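Local coordinates for Oxidored_FMN domain-containing protein ([Pseudomonas] geniculata N1, PDB 6L6J) that probably oxidises the amine 6-hydroxypseudooxynicotine, using bound FMN and a [4Fe-4S] cluster, and also binds ADP in a Rossmann-like domain, at residues V381-G395 / L407-A419. Residues are numbered along the deposited sequence; the frame is centred on the assembly and turned at random.
Sequences VPPAHNSDASILVIG and LAKRGYQVSIADA. With ADP (adenosine-5'-diphosphate), chain D.
Ala384 lays its small methyl flat over one face of the Tyr412 ring, a CH-pi contact with CB 3.3 Å from the ring centroid. Ala384 N donates to Arg410 O (2.7 Å), which ties the loop to the last turn of the helix. Tyr412 OH and His385 ND1 share a hydrogen bond (2.8 Å) in the plane of the imidazole, nearly straight at 175°, while the two rings stand rim to rim, their planes at 51°. With CG anti to the carbonyl carbon (chi1 -69°), the Tyr412 ring is sent along the 384-389 loop, where its hydroxyl reaches His385; Ile391 CD1 packs on its CB. An alanine in place of Tyr412 would probably strip the Ala384 methyl of its aromatic cover and leave His385 ND1 without its mate. Arg410, bent at chi3, turns its guanidinium edge to the proline-rich loop: NE donates to Pro382 O (3.1 Å) from above the carbonyl plane, and NH1 reaches Gly664 O and Tyr667 O. Gly411 ends the helix in a Schellman motif, its positive phi demanding glycine. Beyond, strands 390-394 and 413-417 pair in parallel, and at their far end Asp418 OD1 accepts from ADP O3' (2.5 Å), as the acidic residue just after the second strand does in many dinucleotide-binding Rossmann folds. With helix 398-410 they form a beta-alpha-beta crossover; strand 476-479 flanks 390-394, strand 456-459 flanks 413-417, and helix 466-472 covers the face bearing Leu392 and Ser415.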
ATOM      1  N   VAL A 381       8.014  20.548  10.156  1.00 35.60           N
ATOM      2  CA  VAL A 381       7.118  21.532   9.488  1.00 36.98           C
ATOM      3  C   VAL A 381       7.793  22.892   9.572  1.00 38.05           C
ATOM      4  O   VAL A 381       8.568  23.152  10.477  1.00 34.18           O
ATOM      5  CB  VAL A 381       5.701  21.540  10.099  1.00 39.04           C
ATOM      6  CG1 VAL A 381       4.946  20.254   9.790  1.00 38.36           C
ATOM      7  CG2 VAL A 381       5.706  21.811  11.599  1.00 37.44           C
ATOM      8  N   PRO A 382       7.563  23.796   8.596  1.00 46.42           N
ATOM      9  CA  PRO A 382       7.965  25.196   8.736  1.00 43.76           C
ATOM     10  C   PRO A 382       7.316  25.801   9.979  1.00 46.56           C
ATOM     11  O   PRO A 382       6.146  25.535  10.251  1.00 46.78           O
ATOM     12  CB  PRO A 382       7.427  25.882   7.471  1.00 42.25           C
ATOM     13  CG  PRO A 382       7.258  24.756   6.476  1.00 44.85           C
ATOM     14  CD  PRO A 382       6.918  23.524   7.299  1.00 46.56           C
ATOM     15  N   PRO A 383       8.024  26.642  10.770  1.00 49.28           N
ATOM     16  CA  PRO A 383       7.401  27.268  11.932  1.00 48.93           C
ATOM     17  C   PRO A 383       6.167  28.058  11.470  1.00 47.35           C
ATOM     18  O   PRO A 383       6.180  28.622  10.409  1.00 42.74           O
ATOM     19  CB  PRO A 383       8.504  28.158  12.529  1.00 47.16           C
ATOM     20  CG  PRO A 383       9.793  27.595  11.960  1.00 46.83           C
ATOM     21  CD  PRO A 383       9.419  27.072  10.587  1.00 47.59           C
ATOM     22  N   ALA A 384       5.107  28.040  12.273  1.00 52.15           N
ATOM     23  CA  ALA A 384       3.910  28.883  12.059  1.00 54.23           C
ATOM     24  C   ALA A 384       4.364  30.327  11.825  1.00 54.47           C
ATOM     25  O   ALA A 384       5.089  30.853  12.682  1.00 56.19           O
ATOM     26  CB  ALA A 384       2.994  28.774  13.255  1.00 55.41           C
ATOM     27  N   HIS A 385       4.021  30.924  10.685  1.00 57.57           N
ATOM     28  CA  HIS A 385       4.079  32.400  10.500  1.00 62.06           C
ATOM     29  C   HIS A 385       3.175  33.019  11.574  1.00 67.59           C
ATOM     30  O   HIS A 385       1.995  32.585  11.675  1.00 76.30           O
ATOM     31  CB  HIS A 385       3.592  32.818   9.103  1.00 67.08           C
ATOM     32  CG  HIS A 385       2.191  33.348   9.118  1.00 70.05           C
ATOM     33  ND1 HIS A 385       1.088  32.522   9.281  1.00 68.15           N
ATOM     34  CD2 HIS A 385       1.707  34.612   9.070  1.00 72.13           C
ATOM     35  CE1 HIS A 385      -0.013  33.252   9.304  1.00 69.41           C
ATOM     36  NE2 HIS A 385       0.338  34.539   9.176  1.00 70.60           N
ATOM     37  N   ASN A 386       3.671  33.962  12.371  1.00 59.37           N
ATOM     38  CA  ASN A 386       2.839  34.587  13.433  1.00 59.67           C
ATOM     39  C   ASN A 386       2.156  33.479  14.257  1.00 55.81           C
ATOM     40  O   ASN A 386       0.987  33.145  13.982  1.00 50.90           O
ATOM     41  CB  ASN A 386       1.830  35.565  12.823  1.00 59.42           C
ATOM     42  CG  ASN A 386       0.917  36.193  13.850  1.00 56.41           C
ATOM     43  OD1 ASN A 386       1.096  36.006  15.053  1.00 51.67           O
ATOM     44  ND2 ASN A 386      -0.067  36.936  13.373  1.00 62.17           N
ATOM     45  N   SER A 387       2.871  32.955  15.253  1.00 56.08           N
ATOM     46  CA  SER A 387       2.444  31.861  16.171  1.00 56.87           C
ATOM     47  C   SER A 387       1.117  32.165  16.903  1.00 57.21           C
ATOM     48  O   SER A 387       0.455  31.200  17.361  1.00 54.06           O
ATOM     49  CB  SER A 387       3.558  31.579  17.147  1.00 57.54           C
ATOM     50  OG  SER A 387       3.050  30.999  18.328  1.00 67.67           O
ATOM     51  N   ASP A 388       0.754  33.447  17.066  1.00 56.14           N
ATOM     52  CA  ASP A 388      -0.434  33.886  17.852  1.00 53.73           C
ATOM     53  C   ASP A 388      -1.707  33.747  17.013  1.00 51.98           C
ATOM     54  O   ASP A 388      -2.799  33.928  17.579  1.00 49.35           O
ATOM     55  CB  ASP A 388      -0.290  35.325  18.359  1.00 55.95           C
ATOM     56  CG  ASP A 388       0.735  35.487  19.473  1.00 62.12           C
ATOM     57  OD1 ASP A 388       0.796  34.587  20.364  1.00 56.07           O
ATOM     58  OD2 ASP A 388       1.485  36.504  19.437  1.00 60.38           O
ATOM     59  N   ALA A 389      -1.580  33.466  15.714  1.00 51.27           N
ATOM     60  CA  ALA A 389      -2.730  33.286  14.792  1.00 52.33           C
ATOM     61  C   ALA A 389      -3.544  32.060  15.222  1.00 51.30           C
ATOM     62  O   ALA A 389      -2.926  31.032  15.572  1.00 50.51           O
ATOM     63  CB  ALA A 389      -2.262  33.146  13.363  1.00 53.17           C
ATOM     64  N   SER A 390      -4.877  32.171  15.181  1.00 48.19           N
ATOM     65  CA  SER A 390      -5.826  31.110  15.594  1.00 46.58           C
ATOM     66  C   SER A 390      -6.580  30.573  14.363  1.00 46.46           C
ATOM     67  O   SER A 390      -6.977  31.389  13.490  1.00 41.39           O
ATOM     68  CB  SER A 390      -6.752  31.588  16.701  1.00 44.16           C
ATOM     69  OG  SER A 390      -7.971  32.093  16.180  1.00 45.42           O
ATOM     70  N   ILE A 391      -6.779  29.245  14.326  1.00 44.50           N
ATOM     71  CA  ILE A 391      -7.521  28.507  13.259  1.00 45.19           C
ATOM     72  C   ILE A 391      -8.649  27.665  13.890  1.00 43.09           C
ATOM     73  O   ILE A 391      -8.378  26.871  14.812  1.00 41.13           O
ATOM     74  CB  ILE A 391      -6.552  27.638  12.418  1.00 45.20           C
ATOM     75  CG1 ILE A 391      -5.465  28.476  11.731  1.00 42.83           C
ATOM     76  CG2 ILE A 391      -7.329  26.795  11.415  1.00 43.44           C
ATOM     77  CD1 ILE A 391      -4.157  28.533  12.469  1.00 42.53           C
ATOM     78  N   LEU A 392      -9.880  27.810  13.388  1.00 41.10           N
ATOM     79  CA  LEU A 392     -11.027  26.930  13.735  1.00 38.47           C
ATOM     80  C   LEU A 392     -11.187  25.879  12.631  1.00 36.63           C
ATOM     81  O   LEU A 392     -11.409  26.262  11.464  1.00 35.35           O
ATOM     82  CB  LEU A 392     -12.304  27.762  13.892  1.00 37.82           C
ATOM     83  CG  LEU A 392     -13.564  26.993  14.307  1.00 38.13           C
ATOM     84  CD1 LEU A 392     -13.317  26.107  15.519  1.00 38.97           C
ATOM     85  CD2 LEU A 392     -14.720  27.945  14.600  1.00 37.88           C
ATOM     86  N   VAL A 393     -11.065  24.602  12.996  1.00 35.11           N
ATOM     87  CA  VAL A 393     -11.304  23.448  12.085  1.00 34.53           C
ATOM     88  C   VAL A 393     -12.678  22.866  12.420  1.00 34.01           C
ATOM     89  O   VAL A 393     -12.900  22.442  13.571  1.00 33.72           O
ATOM     90  CB  VAL A 393     -10.176  22.405  12.194  1.00 34.50           C
ATOM     91  CG1 VAL A 393     -10.480  21.152  11.395  1.00 35.14           C
ATOM     92  CG2 VAL A 393      -8.833  22.988  11.778  1.00 34.53           C
ATOM     93  N   ILE A 394     -13.556  22.815  11.430  1.00 33.97           N
ATOM     94  CA  ILE A 394     -14.950  22.324  11.593  1.00 35.60           C
ATOM     95  C   ILE A 394     -15.057  20.949  10.923  1.00 35.12           C
ATOM     96  O   ILE A 394     -15.148  20.894   9.680  1.00 38.29           O
ATOM     97  CB  ILE A 394     -15.939  23.364  11.038  1.00 35.13           C
ATOM     98  CG1 ILE A 394     -15.449  24.784  11.332  1.00 38.13           C
ATOM     99  CG2 ILE A 394     -17.332  23.103  11.581  1.00 35.27           C
ATOM    100  CD1 ILE A 394     -16.476  25.864  11.101  1.00 40.38           C
ATOM    101  N   GLY A 395     -15.015  19.884  11.721  1.00 34.00           N
ATOM    102  CA  GLY A 395     -15.050  18.490  11.235  1.00 35.86           C
ATOM    103  C   GLY A 395     -13.999  17.612  11.909  1.00 34.77           C
ATOM    104  O   GLY A 395     -12.797  17.958  11.866  1.00 36.09           O
ATOM    105  N   LEU A 407      -1.218  22.136  11.576  1.00 34.99           N
ATOM    106  CA  LEU A 407      -1.181  23.526  12.112  1.00 37.04           C
ATOM    107  C   LEU A 407      -0.634  23.509  13.552  1.00 38.20           C
ATOM    108  O   LEU A 407       0.297  24.287  13.839  1.00 37.91           O
ATOM    109  CB  LEU A 407      -2.595  24.120  12.031  1.00 37.02           C
ATOM    110  CG  LEU A 407      -3.165  24.255  10.619  1.00 36.15           C
ATOM    111  CD1 LEU A 407      -4.654  24.535  10.662  1.00 36.50           C
ATOM    112  CD2 LEU A 407      -2.436  25.338   9.841  1.00 36.92           C
ATOM    113  N   ALA A 408      -1.164  22.633  14.418  1.00 39.66           N
ATOM    114  CA  ALA A 408      -0.710  22.475  15.824  1.00 43.10           C
ATOM    115  C   ALA A 408       0.817  22.350  15.854  1.00 44.65           C
ATOM    116  O   ALA A 408       1.435  23.072  16.665  1.00 45.68           O
ATOM    117  CB  ALA A 408      -1.368  21.293  16.492  1.00 45.06           C
ATOM    118  N   LYS A 409       1.385  21.485  14.998  1.00 46.16           N
ATOM    119  CA  LYS A 409       2.835  21.131  14.979  1.00 45.03           C
ATOM    120  C   LYS A 409       3.667  22.353  14.590  1.00 43.23           C
ATOM    121  O   LYS A 409       4.750  22.512  15.149  1.00 42.56           O
ATOM    122  CB  LYS A 409       3.145  20.020  13.974  1.00 49.12           C
ATOM    123  CG  LYS A 409       2.636  18.633  14.345  1.00 52.02           C
ATOM    124  CD  LYS A 409       3.666  17.543  14.168  1.00 50.49           C
ATOM    125  CE  LYS A 409       4.169  17.428  12.748  1.00 51.22           C
ATOM    126  NZ  LYS A 409       4.879  16.144  12.543  1.00 52.75           N
ATOM    127  N   ARG A 410       3.174  23.161  13.647  1.00 43.95           N
ATOM    128  CA  ARG A 410       3.850  24.399  13.171  1.00 42.97           C
ATOM    129  C   ARG A 410       3.871  25.428  14.300  1.00 44.14           C
ATOM    130  O   ARG A 410       4.776  26.290  14.276  1.00 49.93           O
ATOM    131  CB  ARG A 410       3.141  24.987  11.952  1.00 41.64           C
ATOM    132  CG  ARG A 410       3.162  24.097  10.720  1.00 40.86           C
ATOM    133  CD  ARG A 410       2.533  24.787   9.530  1.00 40.36           C
ATOM    134  NE  ARG A 410       3.307  25.958   9.166  1.00 40.49           N
ATOM    135  CZ  ARG A 410       2.916  26.914   8.336  1.00 43.08           C
ATOM    136  NH1 ARG A 410       1.730  26.849   7.747  1.00 42.19           N
ATOM    137  NH2 ARG A 410       3.727  27.938   8.107  1.00 43.21           N
ATOM    138  N   GLY A 411       2.893  25.349  15.208  1.00 45.19           N
ATOM    139  CA  GLY A 411       2.842  26.100  16.480  1.00 44.81           C
ATOM    140  C   GLY A 411       1.634  27.030  16.576  1.00 48.48           C
ATOM    141  O   GLY A 411       1.556  27.764  17.588  1.00 49.62           O
ATOM    142  N   TYR A 412       0.724  27.028  15.588  1.00 44.54           N
ATOM    143  CA  TYR A 412      -0.498  27.886  15.575  1.00 44.29           C
ATOM    144  C   TYR A 412      -1.395  27.537  16.766  1.00 43.26           C
ATOM    145  O   TYR A 412      -1.287  26.413  17.308  1.00 43.78           O
ATOM    146  CB  TYR A 412      -1.319  27.726  14.289  1.00 44.39           C
ATOM    147  CG  TYR A 412      -0.657  28.266  13.048  1.00 45.90           C
ATOM    148  CD1 TYR A 412      -0.777  29.599  12.698  1.00 47.16           C
ATOM    149  CD2 TYR A 412       0.120  27.455  12.235  1.00 45.05           C
ATOM    150  CE1 TYR A 412      -0.146  30.114  11.574  1.00 44.67           C
ATOM    151  CE2 TYR A 412       0.752  27.950  11.105  1.00 43.23           C
ATOM    152  CZ  TYR A 412       0.622  29.287  10.775  1.00 43.50           C
ATOM    153  OH  TYR A 412       1.243  29.778   9.662  1.00 40.61           O
ATOM    154  N   GLN A 413      -2.266  28.477  17.143  1.00 41.95           N
ATOM    155  CA  GLN A 413      -3.376  28.240  18.109  1.00 45.13           C
ATOM    156  C   GLN A 413      -4.512  27.576  17.328  1.00 43.27           C
ATOM    157  O   GLN A 413      -4.988  28.199  16.376  1.00 46.87           O
ATOM    158  CB  GLN A 413      -3.833  29.546  18.782  1.00 45.54           C
ATOM    159  CG  GLN A 413      -2.706  30.348  19.429  1.00 43.31           C
ATOM    160  CD  GLN A 413      -1.925  29.530  20.427  1.00 42.55           C
ATOM    161  OE1 GLN A 413      -2.484  28.755  21.195  1.00 40.93           O
ATOM    162  NE2 GLN A 413      -0.613  29.688  20.411  1.00 43.26           N
ATOM    163  N   VAL A 414      -4.901  26.352  17.692  1.00 40.83           N
ATOM    164  CA  VAL A 414      -5.825  25.502  16.882  1.00 39.35           C
ATOM    165  C   VAL A 414      -7.008  25.057  17.736  1.00 38.63           C
ATOM    166  O   VAL A 414      -6.791  24.334  18.701  1.00 41.99           O
ATOM    167  CB  VAL A 414      -5.093  24.280  16.290  1.00 39.18           C
ATOM    168  CG1 VAL A 414      -6.060  23.311  15.617  1.00 36.94           C
ATOM    169  CG2 VAL A 414      -3.979  24.706  15.338  1.00 37.56           C
ATOM    170  N   SER A 415      -8.222  25.440  17.352  1.00 40.04           N
ATOM    171  CA  SER A 415      -9.478  24.841  17.866  1.00 40.76           C
ATOM    172  C   SER A 415     -10.064  23.915  16.793  1.00 41.86           C
ATOM    173  O   SER A 415     -10.005  24.277  15.598  1.00 42.16           O
ATOM    174  CB  SER A 415     -10.438  25.904  18.298  1.00 39.70           C
ATOM    175  OG  SER A 415      -9.977  26.495  19.500  1.00 41.15           O
ATOM    176  N   ILE A 416     -10.570  22.752  17.210  1.00 41.19           N
ATOM    177  CA  ILE A 416     -11.301  21.791  16.331  1.00 43.76           C
ATOM    178  C   ILE A 416     -12.624  21.384  17.008  1.00 42.16           C
ATOM    179  O   ILE A 416     -12.608  21.051  18.212  1.00 41.06           O
ATOM    180  CB  ILE A 416     -10.405  20.584  15.985  1.00 46.47           C
ATOM    181  CG1 ILE A 416     -11.154  19.542  15.155  1.00 47.17           C
ATOM    182  CG2 ILE A 416      -9.795  19.971  17.237  1.00 48.90           C
ATOM    183  CD1 ILE A 416     -10.251  18.629  14.347  1.00 49.61           C
ATOM    184  N   ALA A 417     -13.725  21.447  16.253  1.00 38.84           N
ATOM    185  CA  ALA A 417     -15.095  21.104  16.686  1.00 39.77           C
ATOM    186  C   ALA A 417     -15.635  19.948  15.832  1.00 40.56           C
ATOM    187  O   ALA A 417     -15.322  19.906  14.629  1.00 44.44           O
ATOM    188  CB  ALA A 417     -15.979  22.322  16.571  1.00 41.10           C
ATOM    189  N   ASP A 418     -16.413  19.042  16.436  1.00 39.94           N
ATOM    190  CA  ASP A 418     -17.184  17.984  15.728  1.00 37.95           C
ATOM    191  C   ASP A 418     -18.542  17.834  16.408  1.00 40.03           C
ATOM    192  O   ASP A 418     -18.613  18.035  17.635  1.00 44.77           O
ATOM    193  CB  ASP A 418     -16.459  16.635  15.743  1.00 36.58           C
ATOM    194  CG  ASP A 418     -17.141  15.601  14.865  1.00 37.22           C
ATOM    195  OD1 ASP A 418     -16.970  15.701  13.629  1.00 36.67           O
ATOM    196  OD2 ASP A 418     -17.899  14.737  15.422  1.00 36.06           O
ATOM    197  N   ALA A 419     -19.567  17.460  15.647  1.00 40.90           N
ATOM    198  CA  ALA A 419     -20.971  17.386  16.115  1.00 41.92           C
ATOM    199  C   ALA A 419     -21.219  16.079  16.882  1.00 42.92           C
ATOM    200  O   ALA A 419     -22.246  16.036  17.588  1.00 44.33           O
ATOM    201  CB  ALA A 419     -21.913  17.534  14.938  1.00 39.11           C
TER
HETATM  202  PB  ADP D 703     -13.523  13.853   5.743  1.00 31.73           P
HETATM  203  O1B ADP D 703     -12.741  14.178   6.995  1.00 30.66           O
HETATM  204  O2B ADP D 703     -13.056  12.574   5.048  1.00 29.63           O
HETATM  205  O3B ADP D 703     -13.623  15.030   4.805  1.00 34.39           O
HETATM  206  PA  ADP D 703     -15.741  13.006   7.462  1.00 30.59           P
HETATM  207  O1A ADP D 703     -14.820  11.967   8.009  1.00 29.62           O
HETATM  208  O2A ADP D 703     -17.106  12.606   7.045  1.00 29.48           O
HETATM  209  O3A ADP D 703     -15.050  13.622   6.170  1.00 31.62           O
HETATM  210  O5' ADP D 703     -15.784  14.269   8.466  1.00 31.25           O
HETATM  211  C5' ADP D 703     -16.967  15.085   8.634  1.00 30.95           C
HETATM  212  C4' ADP D 703     -17.224  15.301  10.105  1.00 32.04           C
HETATM  213  O4' ADP D 703     -17.661  16.674  10.301  1.00 32.12           O
HETATM  214  C3' ADP D 703     -18.337  14.431  10.717  1.00 34.70           C
HETATM  215  O3' ADP D 703     -18.095  14.084  12.075  1.00 30.89           O
HETATM  216  C2' ADP D 703     -19.545  15.367  10.597  1.00 36.46           C
HETATM  217  O2' ADP D 703     -20.666  15.022  11.385  1.00 35.78           O
HETATM  218  C1' ADP D 703     -18.864  16.659  11.035  1.00 36.10           C
HETATM  219  N9  ADP D 703     -19.644  17.872  10.787  1.00 37.54           N
HETATM  220  C8  ADP D 703     -20.456  18.156   9.713  1.00 36.13           C
HETATM  221  N7  ADP D 703     -21.038  19.325   9.802  1.00 37.43           N
HETATM  222  C5  ADP D 703     -20.602  19.838  11.023  1.00 39.11           C
HETATM  223  C6  ADP D 703     -20.859  21.050  11.706  1.00 38.91           C
HETATM  224  N6  ADP D 703     -21.638  22.014  11.235  1.00 36.06           N
HETATM  225  N1  ADP D 703     -20.252  21.246  12.903  1.00 40.13           N
HETATM  226  C2  ADP D 703     -19.450  20.284  13.371  1.00 38.08           C
HETATM  227  N3  ADP D 703     -19.131  19.117  12.819  1.00 36.26           N
HETATM  228  C4  ADP D 703     -19.742  18.950  11.635  1.00 35.85           C